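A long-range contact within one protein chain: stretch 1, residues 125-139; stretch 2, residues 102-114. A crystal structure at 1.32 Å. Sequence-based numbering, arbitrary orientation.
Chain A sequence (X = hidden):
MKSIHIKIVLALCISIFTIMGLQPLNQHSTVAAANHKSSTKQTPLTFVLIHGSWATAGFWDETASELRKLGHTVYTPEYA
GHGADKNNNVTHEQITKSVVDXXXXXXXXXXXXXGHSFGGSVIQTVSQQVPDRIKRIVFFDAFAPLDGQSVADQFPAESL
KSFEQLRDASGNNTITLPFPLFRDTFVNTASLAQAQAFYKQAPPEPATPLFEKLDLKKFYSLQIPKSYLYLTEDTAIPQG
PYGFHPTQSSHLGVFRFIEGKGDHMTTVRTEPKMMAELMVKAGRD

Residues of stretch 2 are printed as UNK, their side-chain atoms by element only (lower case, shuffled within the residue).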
# COMPACT_ATOMS: atom_id res chain seq x y z
N THR A 125 12.89 24.83 2.99
CA THR A 125 13.44 26.18 2.88
C THR A 125 14.18 26.55 4.15
O THR A 125 15.25 27.21 4.06
CB THR A 125 12.36 27.17 2.52
OG1 THR A 125 11.32 27.12 3.49
CG2 THR A 125 11.82 26.97 1.13
N VAL A 126 13.77 26.04 5.30
CA VAL A 126 14.51 26.27 6.55
C VAL A 126 15.87 25.58 6.51
O VAL A 126 16.90 26.19 6.87
CB VAL A 126 13.69 25.85 7.77
CG1 VAL A 126 14.51 25.78 9.05
CG2 VAL A 126 12.49 26.79 7.94
N SER A 127 15.91 24.34 6.04
CA SER A 127 17.16 23.57 6.01
C SER A 127 18.17 24.25 5.11
O SER A 127 19.38 24.07 5.40
CB SER A 127 16.91 22.15 5.63
OG SER A 127 16.62 22.08 4.27
N GLN A 128 17.75 25.04 4.11
CA GLN A 128 18.71 25.78 3.22
C GLN A 128 19.50 26.81 3.99
O GLN A 128 20.62 27.19 3.53
CB GLN A 128 17.93 26.46 2.09
CG GLN A 128 17.35 25.42 1.20
CD GLN A 128 16.72 25.94 -0.06
OE1 GLN A 128 16.07 27.00 -0.09
NE2 GLN A 128 16.75 25.12 -1.04
N GLN A 129 18.94 27.36 5.05
CA GLN A 129 19.52 28.49 5.79
C GLN A 129 20.27 28.04 7.02
O GLN A 129 21.19 28.77 7.42
CB GLN A 129 18.39 29.45 6.16
CG GLN A 129 17.80 30.11 4.93
CD GLN A 129 16.92 31.26 5.31
OE1 GLN A 129 17.21 32.04 6.24
NE2 GLN A 129 15.85 31.38 4.53
N VAL A 130 19.92 26.89 7.63
CA VAL A 130 20.58 26.42 8.88
C VAL A 130 21.01 24.97 8.75
O VAL A 130 20.82 24.17 9.66
CB VAL A 130 19.70 26.65 10.11
CG1 VAL A 130 19.52 28.14 10.38
CG2 VAL A 130 18.33 25.98 10.05
N PRO A 131 21.67 24.58 7.64
CA PRO A 131 21.95 23.17 7.43
C PRO A 131 22.83 22.51 8.49
O PRO A 131 22.70 21.34 8.81
CB PRO A 131 22.71 23.15 6.10
CG PRO A 131 23.22 24.56 5.91
CD PRO A 131 22.11 25.41 6.50
N ASP A 132 23.74 23.29 9.05
CA ASP A 132 24.72 22.77 10.02
C ASP A 132 24.02 22.52 11.34
O ASP A 132 24.65 21.91 12.21
CB ASP A 132 25.94 23.69 10.16
CG ASP A 132 26.84 23.72 8.91
OD1 ASP A 132 26.71 22.80 8.03
OD2 ASP A 132 27.66 24.68 8.78
N ARG A 133 22.76 22.96 11.54
CA ARG A 133 22.03 22.77 12.83
C ARG A 133 21.20 21.47 12.83
O ARG A 133 20.68 21.12 13.88
CB ARG A 133 21.12 23.95 13.13
CG ARG A 133 21.86 25.24 13.42
CD ARG A 133 20.87 26.31 13.77
NE ARG A 133 21.59 27.56 14.00
CZ ARG A 133 21.96 28.01 15.18
NH1 ARG A 133 21.68 27.36 16.29
NH2 ARG A 133 22.66 29.14 15.22
N ILE A 134 21.06 20.81 11.69
CA ILE A 134 20.03 19.76 11.52
C ILE A 134 20.68 18.37 11.49
O ILE A 134 21.59 18.15 10.66
CB ILE A 134 19.21 20.06 10.26
CG1 ILE A 134 18.49 21.41 10.36
CG2 ILE A 134 18.24 18.92 10.01
CD1 ILE A 134 17.98 21.88 9.03
N LYS A 135 20.21 17.50 12.36
CA LYS A 135 20.65 16.09 12.40
C LYS A 135 20.00 15.26 11.27
O LYS A 135 20.65 14.41 10.67
CB LYS A 135 20.35 15.51 13.79
CG LYS A 135 20.69 14.04 14.00
CD LYS A 135 19.98 13.46 15.22
CE LYS A 135 20.82 13.18 16.42
NZ LYS A 135 22.06 12.43 16.06
N ARG A 136 18.70 15.46 11.06
CA ARG A 136 17.88 14.64 10.13
C ARG A 136 16.62 15.43 9.83
O ARG A 136 16.13 16.16 10.72
CB ARG A 136 17.59 13.27 10.76
CG ARG A 136 16.73 12.34 9.91
CD ARG A 136 16.67 10.91 10.44
NE ARG A 136 17.88 10.17 10.21
CZ ARG A 136 18.11 9.39 9.11
NH1 ARG A 136 17.26 9.15 8.09
NH2 ARG A 136 19.29 8.80 9.05
N ILE A 137 16.13 15.30 8.62
CA ILE A 137 14.90 15.98 8.16
C ILE A 137 13.84 14.91 7.95
O ILE A 137 14.10 13.92 7.22
CB ILE A 137 15.16 16.79 6.91
CG1 ILE A 137 16.30 17.79 7.08
CG2 ILE A 137 13.88 17.45 6.47
CD1 ILE A 137 16.76 18.38 5.74
N VAL A 138 12.69 15.05 8.58
CA VAL A 138 11.61 14.04 8.53
C VAL A 138 10.41 14.68 7.87
O VAL A 138 9.88 15.68 8.39
CB VAL A 138 11.27 13.47 9.92
CG1 VAL A 138 10.12 12.49 9.81
CG2 VAL A 138 12.50 12.83 10.54
N PHE A 139 9.98 14.12 6.78
CA PHE A 139 8.74 14.50 6.10
C PHE A 139 7.63 13.58 6.57
O PHE A 139 7.70 12.37 6.30
CB PHE A 139 8.90 14.38 4.59
CG PHE A 139 9.85 15.40 4.01
CD1 PHE A 139 9.36 16.51 3.34
CD2 PHE A 139 11.21 15.27 4.13
CE1 PHE A 139 10.23 17.46 2.84
CE2 PHE A 139 12.09 16.22 3.64
CZ PHE A 139 11.58 17.34 3.03
N UNK A 102 13.30 31.61 15.02
CA UNK A 102 12.99 30.86 16.27
C UNK A 102 14.16 29.94 16.60
O UNK A 102 14.63 29.89 17.78
c UNK A 102 11.29 29.15 17.14
c UNK A 102 11.41 26.97 18.14
c UNK A 102 11.68 30.09 16.04
c UNK A 102 10.48 27.36 19.10
c UNK A 102 11.77 27.85 17.15
o UNK A 102 10.05 26.47 20.08
c UNK A 102 9.98 28.65 19.10
c UNK A 102 10.35 29.52 18.09
N UNK A 103 14.67 29.22 15.61
CA UNK A 103 15.81 28.28 15.78
C UNK A 103 17.04 29.06 16.23
O UNK A 103 17.71 28.63 17.20
c UNK A 103 17.43 26.84 14.44
c UNK A 103 16.07 27.52 14.47
c UNK A 103 14.95 26.50 14.22
c UNK A 103 14.81 26.03 12.80
N UNK A 104 17.31 30.23 15.67
CA UNK A 104 18.55 30.97 16.01
C UNK A 104 18.39 31.56 17.40
O UNK A 104 19.36 31.53 18.18
c UNK A 104 19.40 32.60 12.67
c UNK A 104 18.81 32.07 14.98
c UNK A 104 19.28 31.50 13.67
c UNK A 104 20.09 32.13 11.43
n UNK A 104 20.18 33.28 10.51
N UNK A 105 17.23 32.03 17.74
CA UNK A 105 17.04 32.74 19.04
C UNK A 105 17.18 31.74 20.18
O UNK A 105 17.74 32.12 21.22
c UNK A 105 15.66 34.74 18.29
n UNK A 105 14.24 36.23 17.03
c UNK A 105 15.68 33.43 19.10
o UNK A 105 13.26 34.80 18.44
c UNK A 105 14.28 35.26 17.94
N UNK A 106 16.72 30.51 20.00
CA UNK A 106 16.90 29.45 21.03
C UNK A 106 18.22 28.73 20.82
O UNK A 106 18.50 27.80 21.62
c UNK A 106 13.30 28.15 21.56
c UNK A 106 14.39 29.17 21.47
c UNK A 106 15.69 28.54 21.01
c UNK A 106 11.95 28.65 22.01
n UNK A 106 11.99 29.10 23.42
N UNK A 107 19.04 29.08 19.84
CA UNK A 107 20.31 28.44 19.47
C UNK A 107 20.12 26.92 19.40
O UNK A 107 20.99 26.14 19.84
c UNK A 107 22.82 28.49 19.80
o UNK A 107 23.72 28.06 20.56
c UNK A 107 21.48 28.89 20.38
o UNK A 107 22.98 28.47 18.59
N UNK A 108 19.12 26.44 18.69
CA UNK A 108 18.82 25.00 18.63
C UNK A 108 19.83 24.35 17.68
O UNK A 108 20.13 24.96 16.62
c UNK A 108 16.47 24.89 20.45
c UNK A 108 14.92 24.99 18.52
c UNK A 108 16.31 25.33 19.01
c UNK A 108 17.40 24.76 18.12
N UNK A 109 20.35 23.17 18.03
CA UNK A 109 21.20 22.42 17.12
C UNK A 109 21.09 20.92 17.38
O UNK A 109 20.48 20.52 18.39
c UNK A 109 24.50 23.78 18.64
n UNK A 109 25.69 25.86 19.17
c UNK A 109 24.40 25.28 18.74
c UNK A 109 22.63 22.94 17.14
c UNK A 109 23.16 23.03 18.52
N UNK A 110 21.56 20.18 16.41
CA UNK A 110 21.58 18.71 16.39
C UNK A 110 20.16 18.19 16.62
O UNK A 110 19.96 17.23 17.35
o UNK A 110 23.04 16.08 18.37
c UNK A 110 22.91 16.74 17.30
c UNK A 110 22.54 18.20 17.47
o UNK A 110 23.07 16.27 16.13
N UNK A 111 19.20 18.76 15.88
CA UNK A 111 17.78 18.44 16.05
C UNK A 111 17.25 17.75 14.79
O UNK A 111 17.76 17.86 13.66
c UNK A 111 17.86 22.96 14.86
c UNK A 111 17.80 21.89 15.73
c UNK A 111 16.18 20.85 14.34
c UNK A 111 16.21 21.95 13.50
c UNK A 111 16.98 20.82 15.49
c UNK A 111 17.08 22.99 13.73
c UNK A 111 16.97 19.68 16.45
N UNK A 112 16.14 17.10 15.05
CA UNK A 112 15.31 16.46 13.98
C UNK A 112 14.31 17.51 13.53
O UNK A 112 13.48 17.94 14.35
c UNK A 112 15.63 14.22 15.09
c UNK A 112 14.61 15.21 14.52
c UNK A 112 13.78 14.58 13.42
c UNK A 112 15.08 13.20 15.90
N UNK A 113 14.36 17.93 12.27
CA UNK A 113 13.43 18.94 11.75
C UNK A 113 12.33 18.16 11.05
O UNK A 113 12.62 17.50 10.01
c UNK A 113 14.16 19.88 10.80
c UNK A 113 13.29 21.01 10.22
c UNK A 113 12.74 21.89 11.35
c UNK A 113 14.15 21.82 9.23
N UNK A 114 11.11 18.20 11.58
CA UNK A 114 9.99 17.35 11.09
C UNK A 114 8.87 18.25 10.63
O UNK A 114 8.44 19.11 11.42
c UNK A 114 9.59 16.40 12.20
c UNK A 114 7.13 15.88 11.92
c UNK A 114 8.54 15.33 11.86
c UNK A 114 8.73 14.13 12.78
O HOH W 1 21.94 31.21 17.45
O HOH W 2 21.45 31.32 8.52
O HOH W 3 23.84 20.34 14.46

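Position 102 carries one carbon and then a six-carbon ring bearing an oxygen and is out of reach of stretch 1, which makes it Tyr 102; it lies in a helix. At position 103 four carbons fork at the first, with one arm two carbons long; the longer arm reaches toward Val 126 and the shorter toward Arg 133. This is the pattern of isoleucine. Ile 103 points toward stretch 1, its CD1 lying 3.8 Å from Val 126 CG1 and its CG2 3.5 Å from Arg 133 CD. Position 104 has four carbons in a row ending in nitrogen, an extended chain that passes Val 130, and is Lys 104. Its CE is 4.2 Å from Val 130 CG1, and a water joins its NZ to Gln 129 O.

Position 105, three carbons with an oxygen and a nitrogen on the third, is Gln 105, and position 106, again four carbons and a terminal nitrogen, is Lys 106; neither touches stretch 1. Position 107 has two carbons, the second carrying two oxygens, and one oxygen meets the Arg 133 guanidinium. The two oxygens on the second carbon make it an acid, Asp 107; one of them, OD1, stands 2.9 Å from Arg 133 NH1. Its positive phi ends the helix in a Schellman motif, and although its CB points away, the carboxylate comes back to form a salt bridge with the guanidinium.

At position 108 four carbons fork at the second and lead away from stretch 1, giving Leu 108. Its backbone O accepts a hydrogen bond of 2.9 Å from Arg 133 NH1. Position 109 has four carbons in a row and a nitrogen, and a carbon of the chain passes the Arg 133 guanidinium. It is Lys 109, whose CE lies 4.2 Å from Arg 133 NH1 and whose NZ makes a weak 3.3 Å bond to Asp 107 OD2 within a salt bridge. Position 110 has two carbons and two oxygens on the second, one of them near Lys 135: Asp 110. Its OD1 forms a long salt bridge with Lys 135 NZ at 4.0 Å, and a water links its N to Asp 132 O.

Position 111 has one carbon and a ring of six with no heteroatom; Arg 133 O lies over one face of the ring, and Ile 134 is close by. Hence Phe 111, with CE1 3.9 Å from Ile 134 CG1. The four carbons at position 112, forked at the first with one longer arm, touch Val 138 and identify Ile 112; its CG2 meets Val 138 CG2 at 3.6 Å. At position 113 the fork is at the second of four carbons, and one branch reaches both Ile 134 and Val 126. Leu 113 places CD2 3.8 Å from Ile 134 CD1 and 4.0 Å from Val 126 CG1, bridging strand and helix. Position 114 has the same fork, touches Val 138 and is Leu 114, with CD1 3.7 Å from Val 138 CG1.

The contact joins two parallel strands whose register shifts by one at a bulge between Ile 134 and Arg 136. Phe 111 O receives Lys 135 N at 2.8 Å; beyond the bulge, Leu 113 N donates to Arg 136 O at 2.9 Å and Leu 113 O accepts from Val 138 N at 2.8 Å. Ile 134, Phe 111 and Leu 113 pack on one face of the sheet, Val 138, Ile 112 and Leu 114 on the other, while Arg 133 fastens the helix end and the loop after it.

Stretch 2 (102-114) YIKQKDLKDFILL
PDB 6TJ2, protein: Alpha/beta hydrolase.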